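Local coordinates for protein naphthalene dioxygenase small subunit (Rhodococcus sp., PDB 2B1X) that forms the small (beta) subunit of a Rieske non-heme iron naphthalene 1,2-dioxygenase, packing with further copies of itself in a six-chain assembly, at residues Leu119-Thr124 against Asp132-Glu137. Sequence-based numbering, arbitrary orientation.
Sequences LLLYRT and DVLSGE
L121 pairs with L134 near the turn end of an antiparallel beta hairpin formed by strands 112-124 and 132-145, in the curved sheet of an NTF2-like fold. The strand segments run at 166°, their axes 4.7 Å apart.

Six backbone hydrogen bonds join them, two each at L119/G136, L121/L134 and R123/D132. The shortest is L121 N to L134 O, 2.7 Å, and it is nearly straight, 170° at the hydrogen. R123 N to D132 O is more bent. Between these pairs sit the non-hydrogen-bonded pairs L120/S135 and Y122/V133. CA-H...O contacts add to the pairing, such as V133 CA to L121 O at 3.4 Å.

Apolar side chains meet on both faces. L121 and L134 lie side by side and point the same way, with L121 CD2 4.0 Å from L134 CD1. The opposite face carries L120, Y122, V133 and S135. It packs against other copies of the subunit: L120 and S135 touch F98 of a second subunit, and Y122 OH bonds Q160 NE2 of a third.

R123 and D132 also lie side by side, but they form no salt bridge: R123 NH1 is 4.7 Å from D132 OD2. The R123 guanidinium pairs with E89, while T165 OG1 bonds both R123 NH1 and D132 OD2 and so links the two groups.

V133 CG1 is anti to its backbone N (chi1 172°), and this methyl meets both branch ends of L120: CD1 at 3.6 Å and CD2 at 3.9 Å.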
loop_
_atom_site.group_PDB
_atom_site.type_symbol
_atom_site.label_atom_id
_atom_site.label_comp_id
_atom_site.label_asym_id
_atom_site.label_seq_id
_atom_site.Cartn_x
_atom_site.Cartn_y
_atom_site.Cartn_z
ATOM N N LEU B 119 -12.960 -15.728 -7.962
ATOM C CA LEU B 119 -12.062 -16.127 -6.888
ATOM C C LEU B 119 -11.341 -14.895 -6.446
ATOM O O LEU B 119 -10.730 -14.195 -7.274
ATOM C CB LEU B 119 -11.036 -17.189 -7.329
ATOM C CG LEU B 119 -9.853 -17.406 -6.360
ATOM C CD1 LEU B 119 -10.251 -18.081 -5.032
ATOM C CD2 LEU B 119 -8.744 -18.208 -7.050
ATOM N N LEU B 120 -11.426 -14.598 -5.157
ATOM C CA LEU B 120 -10.478 -13.677 -4.563
ATOM C C LEU B 120 -9.625 -14.466 -3.553
ATOM O O LEU B 120 -10.139 -15.032 -2.584
ATOM C CB LEU B 120 -11.180 -12.465 -3.932
ATOM C CG LEU B 120 -10.679 -11.430 -2.920
ATOM C CD1 LEU B 120 -9.324 -11.680 -2.263
ATOM C CD2 LEU B 120 -10.793 -10.025 -3.437
ATOM N N LEU B 121 -8.322 -14.499 -3.804
ATOM C CA LEU B 121 -7.423 -15.271 -2.952
ATOM C C LEU B 121 -6.613 -14.309 -2.089
ATOM O O LEU B 121 -5.940 -13.436 -2.632
ATOM C CB LEU B 121 -6.508 -16.129 -3.817
ATOM C CG LEU B 121 -5.426 -16.921 -3.048
ATOM C CD1 LEU B 121 -5.979 -18.055 -2.252
ATOM C CD2 LEU B 121 -4.342 -17.386 -3.972
ATOM N N TYR B 122 -6.734 -14.448 -0.757
ATOM C CA TYR B 122 -6.049 -13.602 0.197
ATOM C C TYR B 122 -4.844 -14.352 0.719
ATOM O O TYR B 122 -4.933 -15.554 0.915
ATOM C CB TYR B 122 -7.009 -13.214 1.354
ATOM C CG TYR B 122 -6.400 -12.324 2.453
ATOM C CD1 TYR B 122 -6.453 -10.959 2.372
ATOM C CD2 TYR B 122 -5.782 -12.887 3.583
ATOM C CE1 TYR B 122 -5.925 -10.137 3.391
ATOM C CE2 TYR B 122 -5.217 -12.097 4.577
ATOM C CZ TYR B 122 -5.286 -10.741 4.480
ATOM O OH TYR B 122 -4.734 -10.002 5.470
ATOM N N ARG B 123 -3.708 -13.676 0.938
ATOM C CA ARG B 123 -2.468 -14.390 1.360
ATOM C C ARG B 123 -1.565 -13.559 2.290
ATOM O O ARG B 123 -1.259 -12.448 1.948
ATOM C CB ARG B 123 -1.665 -14.851 0.120
ATOM C CG ARG B 123 -0.398 -15.725 0.438
ATOM C CD ARG B 123 0.627 -15.774 -0.721
ATOM N NE ARG B 123 1.588 -16.882 -0.599
ATOM C CZ ARG B 123 2.479 -17.204 -1.531
ATOM N NH1 ARG B 123 2.590 -16.456 -2.639
ATOM N NH2 ARG B 123 3.299 -18.235 -1.339
ATOM N N THR B 124 -1.183 -14.098 3.468
ATOM C CA THR B 124 -0.120 -13.506 4.292
ATOM C C THR B 124 0.947 -14.554 4.605
ATOM O O THR B 124 0.658 -15.734 4.641
ATOM C CB THR B 124 -0.637 -12.898 5.636
ATOM O OG1 THR B 124 -1.208 -13.939 6.444
ATOM C CG2 THR B 124 -1.799 -11.885 5.427
ATOM N N ASP B 132 -1.147 -10.079 0.137
ATOM C CA ASP B 132 -1.351 -10.124 -1.295
ATOM C C ASP B 132 -2.792 -10.447 -1.528
ATOM O O ASP B 132 -3.405 -11.108 -0.701
ATOM C CB ASP B 132 -0.513 -11.241 -1.941
ATOM C CG ASP B 132 0.967 -11.016 -1.742
ATOM O OD1 ASP B 132 1.352 -9.847 -1.482
ATOM O OD2 ASP B 132 1.822 -11.926 -1.810
ATOM N N VAL B 133 -3.314 -9.969 -2.648
ATOM C CA VAL B 133 -4.612 -10.365 -3.140
ATOM C C VAL B 133 -4.486 -10.787 -4.598
ATOM O O VAL B 133 -3.938 -10.045 -5.418
ATOM C CB VAL B 133 -5.608 -9.193 -3.056
ATOM C CG1 VAL B 133 -6.920 -9.536 -3.759
ATOM C CG2 VAL B 133 -5.903 -8.847 -1.588
ATOM N N LEU B 134 -4.959 -11.987 -4.923
ATOM C CA LEU B 134 -5.136 -12.385 -6.315
ATOM C C LEU B 134 -6.637 -12.405 -6.627
ATOM O O LEU B 134 -7.437 -12.857 -5.803
ATOM C CB LEU B 134 -4.542 -13.757 -6.592
ATOM C CG LEU B 134 -3.015 -13.906 -6.429
ATOM C CD1 LEU B 134 -2.654 -15.277 -6.938
ATOM C CD2 LEU B 134 -2.315 -12.833 -7.236
ATOM N N SER B 135 -7.023 -11.843 -7.773
ATOM C CA SER B 135 -8.436 -11.859 -8.184
ATOM C C SER B 135 -8.530 -12.508 -9.551
ATOM O O SER B 135 -7.651 -12.329 -10.377
ATOM C CB SER B 135 -8.983 -10.454 -8.286
ATOM O OG SER B 135 -10.250 -10.482 -8.954
ATOM N N GLY B 136 -9.591 -13.241 -9.822
ATOM C CA GLY B 136 -9.685 -13.875 -11.141
ATOM C C GLY B 136 -10.948 -14.657 -11.345
ATOM O O GLY B 136 -11.767 -14.792 -10.429
ATOM N N GLU B 137 -11.086 -15.217 -12.537
ATOM C CA GLU B 137 -12.200 -16.074 -12.817
ATOM C C GLU B 137 -11.722 -17.493 -13.102
ATOM O O GLU B 137 -10.777 -17.702 -13.857
ATOM C CB GLU B 137 -13.034 -15.517 -13.966
ATOM C CG GLU B 137 -14.344 -16.262 -14.157
ATOM C CD GLU B 137 -15.234 -15.604 -15.202
ATOM O OE1 GLU B 137 -14.827 -15.548 -16.386
ATOM O OE2 GLU B 137 -16.345 -15.142 -14.839
#